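Local coordinates for protein lipoxygenase (Cyanothece sp., PDB 5EK8) that probably acts as a 9R-lipoxygenase, using a non-heme iron to add molecular oxygen to polyunsaturated fatty acids, at residues 176-179 / 180-183; 195-198 / 199-203; 365-368 / 369-372; 516-519 / 520-523. All blocks are in the same frame, centred on the assembly; numbering follows the deposited sequence.

Contact 1 (176-179 / 180-183)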
ATOM      1  N   MET A 176       7.767  -1.910  13.504  1.00 54.66           N
ATOM      2  CA  MET A 176       9.040  -1.635  12.863  1.00 56.08           C
ATOM      3  C   MET A 176       9.527  -0.232  13.194  1.00 55.94           C
ATOM      4  O   MET A 176       9.420   0.677  12.373  1.00 50.70           O
ATOM      5  CB  MET A 176       8.914  -1.819  11.347  1.00 57.06           C
ATOM      6  CG  MET A 176      10.225  -2.103  10.632  1.00 57.04           C
ATOM      7  SD  MET A 176       9.965  -2.977   9.075  1.00 54.29           S
ATOM      8  CE  MET A 176       9.102  -1.738   8.115  1.00 38.27           C
ATOM      9  N   PRO A 177      10.061  -0.052  14.412  1.00 62.64           N
ATOM     10  CA  PRO A 177      10.614   1.244  14.815  1.00 67.18           C
ATOM     11  C   PRO A 177      11.802   1.601  13.936  1.00 74.44           C
ATOM     12  O   PRO A 177      11.899   2.719  13.428  1.00 80.24           O
ATOM     13  CB  PRO A 177      11.062   1.015  16.266  1.00 64.46           C
ATOM     14  CG  PRO A 177      10.473  -0.286  16.677  1.00 60.37           C
ATOM     15  CD  PRO A 177      10.280  -1.086  15.434  1.00 61.04           C
ATOM     16  N   ASN A 178      12.701   0.636  13.774  1.00 70.87           N
ATOM     17  CA  ASN A 178      13.822   0.772  12.864  1.00 68.35           C
ATOM     18  C   ASN A 178      13.489   0.122  11.535  1.00 67.18           C
ATOM     19  O   ASN A 178      13.531  -1.103  11.416  1.00 65.55           O
ATOM     20  CB  ASN A 178      15.083   0.144  13.458  1.00 66.31           C
ATOM     21  CG  ASN A 178      15.431   0.714  14.817  0.38 64.43           C
ATOM     22  OD1 ASN A 178      15.155   1.879  15.102  1.00 61.10           O
ATOM     23  ND2 ASN A 178      16.039  -0.108  15.666  0.80 65.90           N
ATOM     24  N   PRO A 179      13.160   0.941  10.524  1.00 68.87           N
ATOM     25  CA  PRO A 179      12.835   0.431   9.189  1.00 69.32           C
ATOM     26  C   PRO A 179      14.050  -0.238   8.566  1.00 71.73           C
ATOM     27  O   PRO A 179      13.930  -0.970   7.584  1.00 69.74           O
ATOM     28  CB  PRO A 179      12.438   1.691   8.416  1.00 67.43           C
ATOM     29  CG  PRO A 179      13.184   2.785   9.097  1.00 67.36           C
ATOM     30  CD  PRO A 179      13.202   2.413  10.554  1.00 67.94           C
ATOM     31  N   GLU A 180      15.213   0.019   9.154  1.00 79.72           N
ATOM     32  CA  GLU A 180      16.462  -0.546   8.676  1.00 83.99           C
ATOM     33  C   GLU A 180      16.564  -2.035   9.009  1.00 85.39           C
ATOM     34  O   GLU A 180      17.357  -2.752   8.398  1.00 90.54           O
ATOM     35  CB  GLU A 180      17.651   0.228   9.256  1.00 89.55           C
ATOM     36  CG  GLU A 180      18.360  -0.444  10.420  1.00 97.41           C
ATOM     37  CD  GLU A 180      19.218   0.531  11.206  1.00105.96           C
ATOM     38  OE1 GLU A 180      18.714   1.628  11.529  1.00110.92           O
ATOM     39  OE2 GLU A 180      20.392   0.207  11.498  1.00107.74           O
ATOM     40  N   GLU A 181      15.760  -2.509   9.962  1.00 80.36           N
ATOM     41  CA  GLU A 181      15.716  -3.942  10.243  1.00 76.30           C
ATOM     42  C   GLU A 181      14.353  -4.535   9.876  1.00 68.44           C
ATOM     43  O   GLU A 181      13.683  -5.165  10.693  1.00 69.78           O
ATOM     44  CB  GLU A 181      16.063  -4.236  11.714  1.00 79.40           C
ATOM     45  CG  GLU A 181      15.191  -3.557  12.771  1.00 80.76           C
ATOM     46  CD  GLU A 181      15.553  -4.007  14.177  1.00 82.07           C
ATOM     47  OE1 GLU A 181      16.741  -4.316  14.413  1.00 83.33           O
ATOM     48  OE2 GLU A 181      14.656  -4.068  15.043  1.00 82.21           O
ATOM     49  N   THR A 182      13.961  -4.332   8.622  1.00 60.10           N
ATOM     50  CA  THR A 182      12.786  -4.974   8.051  1.00 50.45           C
ATOM     51  C   THR A 182      13.036  -6.466   7.831  1.00 52.80           C
ATOM     52  O   THR A 182      14.165  -6.875   7.542  1.00 55.23           O
ATOM     53  CB  THR A 182      12.403  -4.317   6.712  1.00 41.74           C
ATOM     54  OG1 THR A 182      11.322  -5.038   6.106  1.00 44.20           O
ATOM     55  CG2 THR A 182      13.591  -4.322   5.767  1.00 35.45           C
ATOM     56  N   PRO A 183      11.988  -7.290   7.985  1.00 47.80           N
ATOM     57  CA  PRO A 183      12.098  -8.719   7.685  1.00 43.30           C
ATOM     58  C   PRO A 183      11.730  -9.018   6.236  1.00 43.58           C
ATOM     59  O   PRO A 183      11.655 -10.183   5.847  1.00 45.77           O
ATOM     60  CB  PRO A 183      11.093  -9.344   8.643  1.00 41.14           C
ATOM     61  CG  PRO A 183      10.015  -8.319   8.726  1.00 42.49           C
ATOM     62  CD  PRO A 183      10.695  -6.968   8.613  1.00 45.41           C
TER
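A type I beta turn, Asn178 to Glu181, reverses the loop between strand 152-160 and helix 188-214, and residues from its two arms meet at Met176 with Thr182 and Asn178 with Glu181. The turn is closed by Glu181 N, which donates to Asn178 O at 3.0 Å with an N-H...O angle of 160°. The donor sits well above the carbonyl plane and not on a lone pair. Pro179 and Glu180 fill the two corners, and the fixed ring of Pro179 suits the first of them. On the exposed side, Glu181 holds CG between its own backbone N and carbonyl carbon (chi1 57°), which turns the methylene back over the turn, 3.8 Å from Asn178 CB. The inner side is made by Met176, whose side chain runs alongside that of Thr182, both pointing the same way. Helix 394-404 backs this side: Arg399 bonds to Met176 O and Pro177 O, while Asn396 OD1 bonds to Thr182 OG1. The same hydroxyl oxygen also takes Asp184 N, forming an ST turn just before helix 188-214. Met176 makes its contact through sulfur, with SD lying 3.6 Å from Thr182 CA and 4.1 Å from Pro183 CD.

Contact 2 (195-198 / 199-203)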
ATOM      1  N   TYR A 195      16.750   5.752  -5.346  1.00 60.37           N
ATOM      2  CA  TYR A 195      17.832   6.688  -5.069  1.00 61.58           C
ATOM      3  C   TYR A 195      18.220   7.478  -6.313  1.00 58.78           C
ATOM      4  O   TYR A 195      18.633   8.633  -6.218  1.00 58.42           O
ATOM      5  CB  TYR A 195      19.037   5.940  -4.491  1.00 68.97           C
ATOM      6  CG  TYR A 195      18.772   5.419  -3.094  1.00 76.59           C
ATOM      7  CD1 TYR A 195      18.253   6.258  -2.112  1.00 79.83           C
ATOM      8  CD2 TYR A 195      19.004   4.087  -2.765  1.00 78.10           C
ATOM      9  CE1 TYR A 195      17.993   5.795  -0.834  1.00 82.48           C
ATOM     10  CE2 TYR A 195      18.745   3.611  -1.485  1.00 80.79           C
ATOM     11  CZ  TYR A 195      18.237   4.471  -0.523  1.00 82.31           C
ATOM     12  OH  TYR A 195      17.973   4.009   0.752  1.00 79.82           O
ATOM     13  N   ALA A 196      18.062   6.863  -7.478  1.00 54.43           N
ATOM     14  CA  ALA A 196      18.347   7.541  -8.734  1.00 51.32           C
ATOM     15  C   ALA A 196      17.348   8.667  -8.973  1.00 52.57           C
ATOM     16  O   ALA A 196      17.734   9.825  -9.197  1.00 54.12           O
ATOM     17  CB  ALA A 196      18.319   6.555  -9.883  1.00 49.97           C
ATOM     18  N   SER A 197      16.065   8.307  -8.933  1.00 56.37           N
ATOM     19  CA  SER A 197      14.972   9.259  -9.117  1.00 55.36           C
ATOM     20  C   SER A 197      15.111  10.432  -8.152  1.00 52.64           C
ATOM     21  O   SER A 197      15.012  11.607  -8.540  1.00 53.19           O
ATOM     22  CB  SER A 197      13.624   8.559  -8.919  1.00 56.67           C
ATOM     23  OG  SER A 197      12.557   9.329  -9.442  1.00 60.95           O
ATOM     24  N   ALA A 198      15.359  10.098  -6.890  1.00 51.10           N
ATOM     25  CA  ALA A 198      15.536  11.109  -5.863  1.00 55.31           C
ATOM     26  C   ALA A 198      16.756  11.978  -6.162  1.00 60.57           C
ATOM     27  O   ALA A 198      16.723  13.182  -5.941  1.00 62.80           O
ATOM     28  CB  ALA A 198      15.659  10.459  -4.485  1.00 50.89           C
ATOM     29  N   ASN A 199      17.827  11.377  -6.671  1.00 67.19           N
ATOM     30  CA  ASN A 199      19.030  12.152  -6.970  1.00 70.31           C
ATOM     31  C   ASN A 199      18.803  13.142  -8.111  1.00 67.04           C
ATOM     32  O   ASN A 199      19.387  14.224  -8.127  1.00 67.87           O
ATOM     33  CB  ASN A 199      20.204  11.229  -7.301  1.00 69.81           C
ATOM     34  CG  ASN A 199      21.545  11.849  -6.954  1.00 68.74           C
ATOM     35  OD1 ASN A 199      21.611  12.914  -6.336  1.00 70.64           O
ATOM     36  ND2 ASN A 199      22.622  11.182  -7.340  1.00 67.60           N
ATOM     37  N   VAL A 200      17.950  12.777  -9.064  1.00 60.22           N
ATOM     38  CA  VAL A 200      17.573  13.723 -10.109  1.00 57.25           C
ATOM     39  C   VAL A 200      16.688  14.851  -9.568  1.00 57.87           C
ATOM     40  O   VAL A 200      16.989  16.026  -9.760  1.00 58.38           O
ATOM     41  CB  VAL A 200      16.831  13.025 -11.263  1.00 54.25           C
ATOM     42  CG1 VAL A 200      16.345  14.050 -12.279  1.00 50.68           C
ATOM     43  CG2 VAL A 200      17.722  11.987 -11.921  1.00 52.97           C
ATOM     44  N   LEU A 201      15.608  14.492  -8.878  1.00 59.89           N
ATOM     45  CA  LEU A 201      14.570  15.467  -8.525  1.00 55.95           C
ATOM     46  C   LEU A 201      14.841  16.329  -7.279  1.00 57.30           C
ATOM     47  O   LEU A 201      14.364  17.459  -7.192  1.00 54.47           O
ATOM     48  CB  LEU A 201      13.236  14.738  -8.349  1.00 52.20           C
ATOM     49  CG  LEU A 201      12.514  14.330  -9.634  1.00 48.99           C
ATOM     50  CD1 LEU A 201      11.395  13.329  -9.362  1.00 45.97           C
ATOM     51  CD2 LEU A 201      11.968  15.567 -10.318  1.00 49.70           C
ATOM     52  N   THR A 202      15.596  15.802  -6.320  1.00 58.76           N
ATOM     53  CA  THR A 202      15.802  16.483  -5.039  1.00 56.33           C
ATOM     54  C   THR A 202      16.579  17.808  -5.107  1.00 57.22           C
ATOM     55  O   THR A 202      16.233  18.742  -4.385  1.00 59.65           O
ATOM     56  CB  THR A 202      16.512  15.553  -4.031  1.00 52.35           C
ATOM     57  OG1 THR A 202      15.745  14.354  -3.872  1.00 51.76           O
ATOM     58  CG2 THR A 202      16.663  16.220  -2.674  1.00 50.69           C
ATOM     59  N   PRO A 203      17.625  17.906  -5.956  1.00 57.41           N
ATOM     60  CA  PRO A 203      18.308  19.208  -6.021  1.00 53.38           C
ATOM     61  C   PRO A 203      17.397  20.359  -6.449  1.00 50.52           C
ATOM     62  O   PRO A 203      17.665  21.513  -6.101  1.00 50.91           O
ATOM     63  CB  PRO A 203      19.400  18.974  -7.063  1.00 49.57           C
ATOM     64  CG  PRO A 203      19.690  17.531  -6.962  1.00 52.44           C
ATOM     65  CD  PRO A 203      18.367  16.877  -6.709  1.00 55.43           C
TER
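Ala198 and Thr202 make the central pairing here, one turn apart on helix 188-214. Ala198 O takes two bonds from the same residue: Thr202 N at 2.9 Å from Ala198 O, and Thr202 OG1 at 2.6 Å from Ala198 O. The two donors come from opposite faces of the carbonyl plane. Thr202 can do this because OG1 stands beside its backbone N (chi1 -57°), folded back along the helix. Upstream, the ordinary helical ladder runs through Asn199 N to Tyr195 O, Val200 N to Ala196 O, and Leu201 N to Ser197 O. Beside it, Leu201 CD1 lies 4.2 Å from Ser197 OG, a light contact.

In the next shell, Tyr616 OH of helix 608-623 bonds to Thr202 OG1, and Leu201 packs on that same helix. Asn199 ND2 is held by Asp22 OD2, and its side chain also rests on helix 2-21. The Ser197 side chain is about 8 Å from that of the iron ligand Ile668. Pro203 cannot donate to Asn199 O, and the helix kinks there; the hydroxyl's bond to neighbouring Ala198 O does not replace the missing one but ties Thr202 to the backbone. With its proton so used, Thr202 OG1 would probably accept from Tyr616.

Contact 3 (365-368 / 369-372)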
ATOM      1  N   VAL A 365      -2.796   0.955   3.668  1.00 43.01           N
ATOM      2  CA  VAL A 365      -3.225   0.496   4.973  1.00 41.42           C
ATOM      3  C   VAL A 365      -4.039  -0.791   4.887  1.00 43.85           C
ATOM      4  O   VAL A 365      -3.777  -1.739   5.624  1.00 53.37           O
ATOM      5  CB  VAL A 365      -4.049   1.570   5.691  1.00 39.18           C
ATOM      6  CG1 VAL A 365      -4.471   1.071   7.070  1.00 36.00           C
ATOM      7  CG2 VAL A 365      -3.249   2.857   5.795  1.00 34.32           C
ATOM      8  N   GLN A 366      -5.011  -0.837   3.984  1.00 38.90           N
ATOM      9  CA  GLN A 366      -5.882  -2.001   3.914  1.00 42.55           C
ATOM     10  C   GLN A 366      -5.106  -3.266   3.546  1.00 48.17           C
ATOM     11  O   GLN A 366      -5.455  -4.362   3.980  1.00 51.85           O
ATOM     12  CB  GLN A 366      -7.021  -1.783   2.915  1.00 41.88           C
ATOM     13  CG  GLN A 366      -8.065  -2.893   2.972  1.00 43.37           C
ATOM     14  CD  GLN A 366      -9.044  -2.883   1.813  1.00 42.88           C
ATOM     15  OE1 GLN A 366      -9.855  -3.805   1.669  1.00 44.39           O
ATOM     16  NE2 GLN A 366      -8.982  -1.843   0.983  1.00 40.10           N
ATOM     17  N   MET A 367      -4.042  -3.118   2.762  1.00 45.74           N
ATOM     18  CA  MET A 367      -3.298  -4.285   2.301  1.00 41.68           C
ATOM     19  C   MET A 367      -2.173  -4.690   3.256  1.00 42.36           C
ATOM     20  O   MET A 367      -1.729  -5.842   3.239  1.00 43.85           O
ATOM     21  CB  MET A 367      -2.733  -4.041   0.902  1.00 38.92           C
ATOM     22  CG  MET A 367      -3.784  -3.993  -0.208  1.00 39.04           C
ATOM     23  SD  MET A 367      -4.734  -5.518  -0.393  1.00 59.62           S
ATOM     24  CE  MET A 367      -6.284  -5.070   0.387  1.00 53.10           C
ATOM     25  N   GLU A 368      -1.714  -3.761   4.093  1.00 39.30           N
ATOM     26  CA  GLU A 368      -0.657  -4.107   5.044  1.00 37.46           C
ATOM     27  C   GLU A 368      -1.088  -5.230   5.992  1.00 41.14           C
ATOM     28  O   GLU A 368      -0.283  -6.092   6.341  1.00 42.57           O
ATOM     29  CB  GLU A 368      -0.207  -2.888   5.861  1.00 35.52           C
ATOM     30  CG  GLU A 368       0.775  -3.259   6.978  1.00 38.41           C
ATOM     31  CD  GLU A 368       1.752  -2.160   7.336  1.00 44.93           C
ATOM     32  OE1 GLU A 368       2.681  -2.434   8.128  1.00 47.97           O
ATOM     33  OE2 GLU A 368       1.603  -1.030   6.834  1.00 46.92           O
ATOM     34  N   GLN A 369      -2.359  -5.233   6.391  1.00 40.40           N
ATOM     35  CA  GLN A 369      -2.862  -6.240   7.326  1.00 34.83           C
ATOM     36  C   GLN A 369      -2.798  -7.630   6.698  1.00 35.88           C
ATOM     37  O   GLN A 369      -2.396  -8.613   7.345  1.00 40.56           O
ATOM     38  CB  GLN A 369      -4.293  -5.907   7.772  1.00 35.15           C
ATOM     39  CG  GLN A 369      -5.359  -5.945   6.691  1.00 36.75           C
ATOM     40  CD  GLN A 369      -6.696  -5.375   7.155  1.00 37.11           C
ATOM     41  OE1 GLN A 369      -7.071  -5.500   8.326  1.00 37.34           O
ATOM     42  NE2 GLN A 369      -7.421  -4.741   6.233  1.00 36.62           N
ATOM     43  N   TYR A 370      -3.161  -7.697   5.420  1.00 35.05           N
ATOM     44  CA  TYR A 370      -3.083  -8.936   4.674  1.00 31.58           C
ATOM     45  C   TYR A 370      -1.640  -9.360   4.506  1.00 37.55           C
ATOM     46  O   TYR A 370      -1.334 -10.547   4.556  1.00 43.41           O
ATOM     47  CB  TYR A 370      -3.747  -8.792   3.314  1.00 28.92           C
ATOM     48  CG  TYR A 370      -5.236  -8.624   3.396  1.00 35.08           C
ATOM     49  CD1 TYR A 370      -6.062  -9.706   3.704  1.00 40.45           C
ATOM     50  CD2 TYR A 370      -5.824  -7.392   3.159  1.00 38.57           C
ATOM     51  CE1 TYR A 370      -7.436  -9.559   3.778  1.00 40.54           C
ATOM     52  CE2 TYR A 370      -7.190  -7.233   3.233  1.00 45.48           C
ATOM     53  CZ  TYR A 370      -7.991  -8.318   3.542  1.00 42.35           C
ATOM     54  OH  TYR A 370      -9.351  -8.140   3.602  1.00 43.01           O
ATOM     55  N   ALA A 371      -0.753  -8.390   4.304  1.00 39.94           N
ATOM     56  CA  ALA A 371       0.673  -8.690   4.204  1.00 47.00           C
ATOM     57  C   ALA A 371       1.186  -9.350   5.481  1.00 45.81           C
ATOM     58  O   ALA A 371       1.692 -10.479   5.453  1.00 50.40           O
ATOM     59  CB  ALA A 371       1.467  -7.429   3.908  1.00 50.97           C
ATOM     60  N   VAL A 372       1.036  -8.646   6.597  1.00 39.10           N
ATOM     61  CA  VAL A 372       1.505  -9.141   7.883  1.00 43.03           C
ATOM     62  C   VAL A 372       0.950 -10.527   8.197  1.00 43.50           C
ATOM     63  O   VAL A 372       1.712 -11.444   8.508  1.00 43.27           O
ATOM     64  CB  VAL A 372       1.133  -8.179   9.025  1.00 42.56           C
ATOM     65  CG1 VAL A 372       1.571  -8.759  10.355  1.00 41.25           C
ATOM     66  CG2 VAL A 372       1.775  -6.811   8.796  1.00 42.65           C
TER
HETATM   67  O   HOH W   1      -9.996  -5.462   3.937  1.00 41.54           O
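Two groups approach the Tyr370 ring obliquely, Gln366 O at 3.2 Å from Tyr370 CD2 and Met367 CE at 3.6 Å from the same CD2. The sulfur stands further back, with Met367 SD 5.2 Å from the ring centroid, giving a Met-aromatic contact in which the methyl does the touching. Bends at chi2 and chi3 (-61° and 103°) swing that methyl round to the tyrosine. The amides of Gln366 and Gln369 are turned steeply to one another, their planes 75° apart. Gln369 does not bond to the other amide; its NE2 donates to the backbone Gln366 O at 3.0 Å, lying in the carbonyl plane on a lone pair, with the oxygen close to the plane of the Gln369 amide.

All this belongs to a buried stretch of helix 337-377, the long lipoxygenase helix that supplies two of the iron ligands, His359 and His364. Its ladder is uneven here: Val365 O is 3.8 Å from Gln369 N, whereas Val372 N gives Glu368 O a nearly straight bond of 2.9 Å. Glu368 OE2 makes a salt bridge to Arg173 and a hydrogen bond to Asn398, and Gln366 NE2 is taken by Lys362 O. Gln366 OE1 receives His561 NE2 and also water 1, which in turn bonds to Tyr370 OH.

Contact 4 (516-519 / 520-523)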
ATOM      1  N   TYR A 516     -24.468   4.312  -7.385  1.00 45.64           N
ATOM      2  CA  TYR A 516     -24.950   3.685  -8.609  1.00 47.64           C
ATOM      3  C   TYR A 516     -24.544   2.216  -8.685  1.00 48.14           C
ATOM      4  O   TYR A 516     -25.192   1.423  -9.363  1.00 50.16           O
ATOM      5  CB  TYR A 516     -24.429   4.442  -9.837  1.00 49.66           C
ATOM      6  CG  TYR A 516     -23.091   3.951 -10.353  1.00 47.95           C
ATOM      7  CD1 TYR A 516     -23.018   3.081 -11.431  1.00 49.30           C
ATOM      8  CD2 TYR A 516     -21.904   4.354  -9.758  1.00 46.88           C
ATOM      9  CE1 TYR A 516     -21.800   2.626 -11.901  1.00 51.32           C
ATOM     10  CE2 TYR A 516     -20.683   3.905 -10.222  1.00 48.30           C
ATOM     11  CZ  TYR A 516     -20.637   3.042 -11.295  1.00 49.25           C
ATOM     12  OH  TYR A 516     -19.426   2.588 -11.762  1.00 47.92           O
ATOM     13  N   ASP A 517     -23.460   1.868  -7.999  1.00 49.85           N
ATOM     14  CA  ASP A 517     -22.968   0.494  -7.958  1.00 53.14           C
ATOM     15  C   ASP A 517     -22.529   0.175  -6.533  1.00 52.09           C
ATOM     16  O   ASP A 517     -21.855   0.984  -5.898  1.00 56.15           O
ATOM     17  CB  ASP A 517     -21.806   0.303  -8.944  1.00 54.49           C
ATOM     18  CG  ASP A 517     -21.475  -1.161  -9.189  1.00 54.44           C
ATOM     19  OD1 ASP A 517     -20.746  -1.758  -8.367  1.00 52.61           O
ATOM     20  OD2 ASP A 517     -21.935  -1.709 -10.214  1.00 56.17           O
ATOM     21  N   THR A 518     -22.906  -0.991  -6.023  1.00 49.08           N
ATOM     22  CA  THR A 518     -22.658  -1.297  -4.615  1.00 52.91           C
ATOM     23  C   THR A 518     -21.655  -2.420  -4.386  1.00 51.57           C
ATOM     24  O   THR A 518     -21.375  -2.780  -3.243  1.00 53.11           O
ATOM     25  CB  THR A 518     -23.968  -1.668  -3.885  1.00 56.88           C
ATOM     26  OG1 THR A 518     -24.711  -2.610  -4.671  1.00 60.49           O
ATOM     27  CG2 THR A 518     -24.816  -0.429  -3.650  1.00 56.39           C
ATOM     28  N   GLY A 519     -21.114  -2.965  -5.470  1.00 46.17           N
ATOM     29  CA  GLY A 519     -20.203  -4.094  -5.391  1.00 43.36           C
ATOM     30  C   GLY A 519     -18.921  -3.858  -4.608  1.00 45.19           C
ATOM     31  O   GLY A 519     -18.362  -4.791  -4.038  1.00 50.46           O
ATOM     32  N   GLU A 520     -18.438  -2.620  -4.589  1.00 43.89           N
ATOM     33  CA  GLU A 520     -17.207  -2.295  -3.876  1.00 45.39           C
ATOM     34  C   GLU A 520     -17.512  -1.891  -2.442  1.00 45.83           C
ATOM     35  O   GLU A 520     -16.633  -1.875  -1.581  1.00 48.55           O
ATOM     36  CB  GLU A 520     -16.451  -1.159  -4.573  1.00 46.28           C
ATOM     37  CG  GLU A 520     -16.093  -1.401  -6.033  1.00 45.07           C
ATOM     38  CD  GLU A 520     -15.375  -0.210  -6.652  1.00 42.60           C
ATOM     39  OE1 GLU A 520     -15.000   0.716  -5.895  1.00 34.03           O
ATOM     40  OE2 GLU A 520     -15.189  -0.198  -7.891  1.00 43.06           O
ATOM     41  N   LEU A 521     -18.774  -1.564  -2.201  1.00 47.58           N
ATOM     42  CA  LEU A 521     -19.184  -0.981  -0.933  1.00 47.82           C
ATOM     43  C   LEU A 521     -19.301  -1.988   0.198  1.00 46.45           C
ATOM     44  O   LEU A 521     -19.394  -3.197  -0.019  1.00 45.88           O
ATOM     45  CB  LEU A 521     -20.517  -0.259  -1.102  1.00 47.19           C
ATOM     46  CG  LEU A 521     -20.485   0.926  -2.064  1.00 48.77           C
ATOM     47  CD1 LEU A 521     -21.859   1.534  -2.142  1.00 53.03           C
ATOM     48  CD2 LEU A 521     -19.460   1.958  -1.621  1.00 45.55           C
ATOM     49  N   ASP A 522     -19.291  -1.461   1.414  1.00 48.69           N
ATOM     50  CA  ASP A 522     -19.480  -2.255   2.613  1.00 49.99           C
ATOM     51  C   ASP A 522     -20.851  -2.924   2.604  1.00 49.68           C
ATOM     52  O   ASP A 522     -21.858  -2.280   2.315  1.00 50.35           O
ATOM     53  CB  ASP A 522     -19.321  -1.366   3.845  1.00 49.32           C
ATOM     54  CG  ASP A 522     -19.621  -2.091   5.132  1.00 50.99           C
ATOM     55  OD1 ASP A 522     -19.955  -1.411   6.124  1.00 51.45           O
ATOM     56  OD2 ASP A 522     -19.516  -3.333   5.159  1.00 53.24           O
ATOM     57  N   LYS A 523     -20.883  -4.219   2.896  1.00 51.23           N
ATOM     58  CA  LYS A 523     -22.147  -4.933   3.066  1.00 55.31           C
ATOM     59  C   LYS A 523     -22.451  -5.140   4.548  1.00 49.92           C
ATOM     60  O   LYS A 523     -22.014  -6.129   5.136  1.00 47.16           O
ATOM     61  CB  LYS A 523     -22.121  -6.288   2.354  1.00 58.96           C
ATOM     62  CG  LYS A 523     -22.113  -6.217   0.848  1.00 59.89           C
ATOM     63  CD  LYS A 523     -20.704  -6.061   0.310  1.00 59.23           C
ATOM     64  CE  LYS A 523     -20.718  -5.878  -1.195  1.00 54.75           C
ATOM     65  NZ  LYS A 523     -19.408  -5.414  -1.665  1.00 47.71           N
TER
HETATM   66  O   HOH W   2     -19.374  -0.767  -6.528  1.00 37.79           O
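Two overlapping turns, an Asx turn at Asp517 and a type I beta turn from Thr518 to Leu521, bring Thr518 against Leu521 and Gly519 against Lys523 in the loop that follows strand 513-515. The close-knit part surrounds buried Gly519. Its N donates to Asp517 OD1 at 3.2 Å, arriving from above the carboxylate plane, and its backbone is also hydrogen-bonded to Gln441. Water 2 extends this grip by donating to Asp517 OD1 and accepting from Glu520 N, so the same carboxylate oxygen reaches both corner residues, Gly519 directly and Glu520 through the water. Leu521 N closes the beta turn on Thr518 O at 3.1 Å, with an angle of 141° and from well above the carbonyl plane. Glu520 sends its extended chain away to a salt bridge with Arg443.

The other side is slacker. Thr518 is exposed, and its side chain crosses that of Leu521 at about a right angle. Their methyls meet, Thr518 CG2 3.9 Å from Leu521 CD1, and CD1 also rests on Thr518 CA. Thus apolar contact beside exposed Thr518 contrasts with the polar bonds round Gly519. Lys523 joins the turn to what follows it: a bend at chi2 (86°) curls the chain back, and NZ donates to Gly519 O at 2.7 Å from above its carbonyl plane and to Leu521 O at 2.8 Å within the plane of that carbonyl.

How the contacts relate
Contact 3 is the buried one, its centre about 8 Å from the centre of the chain; contacts 1 and 2 are partly buried, and contact 4 lies at the surface. Contacts 2 and 3 are stretches of helix, whereas contacts 1 and 4 are loops closed by type I beta turns. Contacts 1 and 3 both pack on helix 394-404: Thr182 and Glu368 both touch Ile395, though the two contacts themselves do not meet. Contact 2 instead packs on helices 2-21 and 608-623. A methionine serves both contacts 1 and 3, through sulfur against aliphatic atoms in one and mainly through its methyl against tyrosine in the other, while contact 4 adds to its backbone turn bonds from a carboxylate, a lysine and a water.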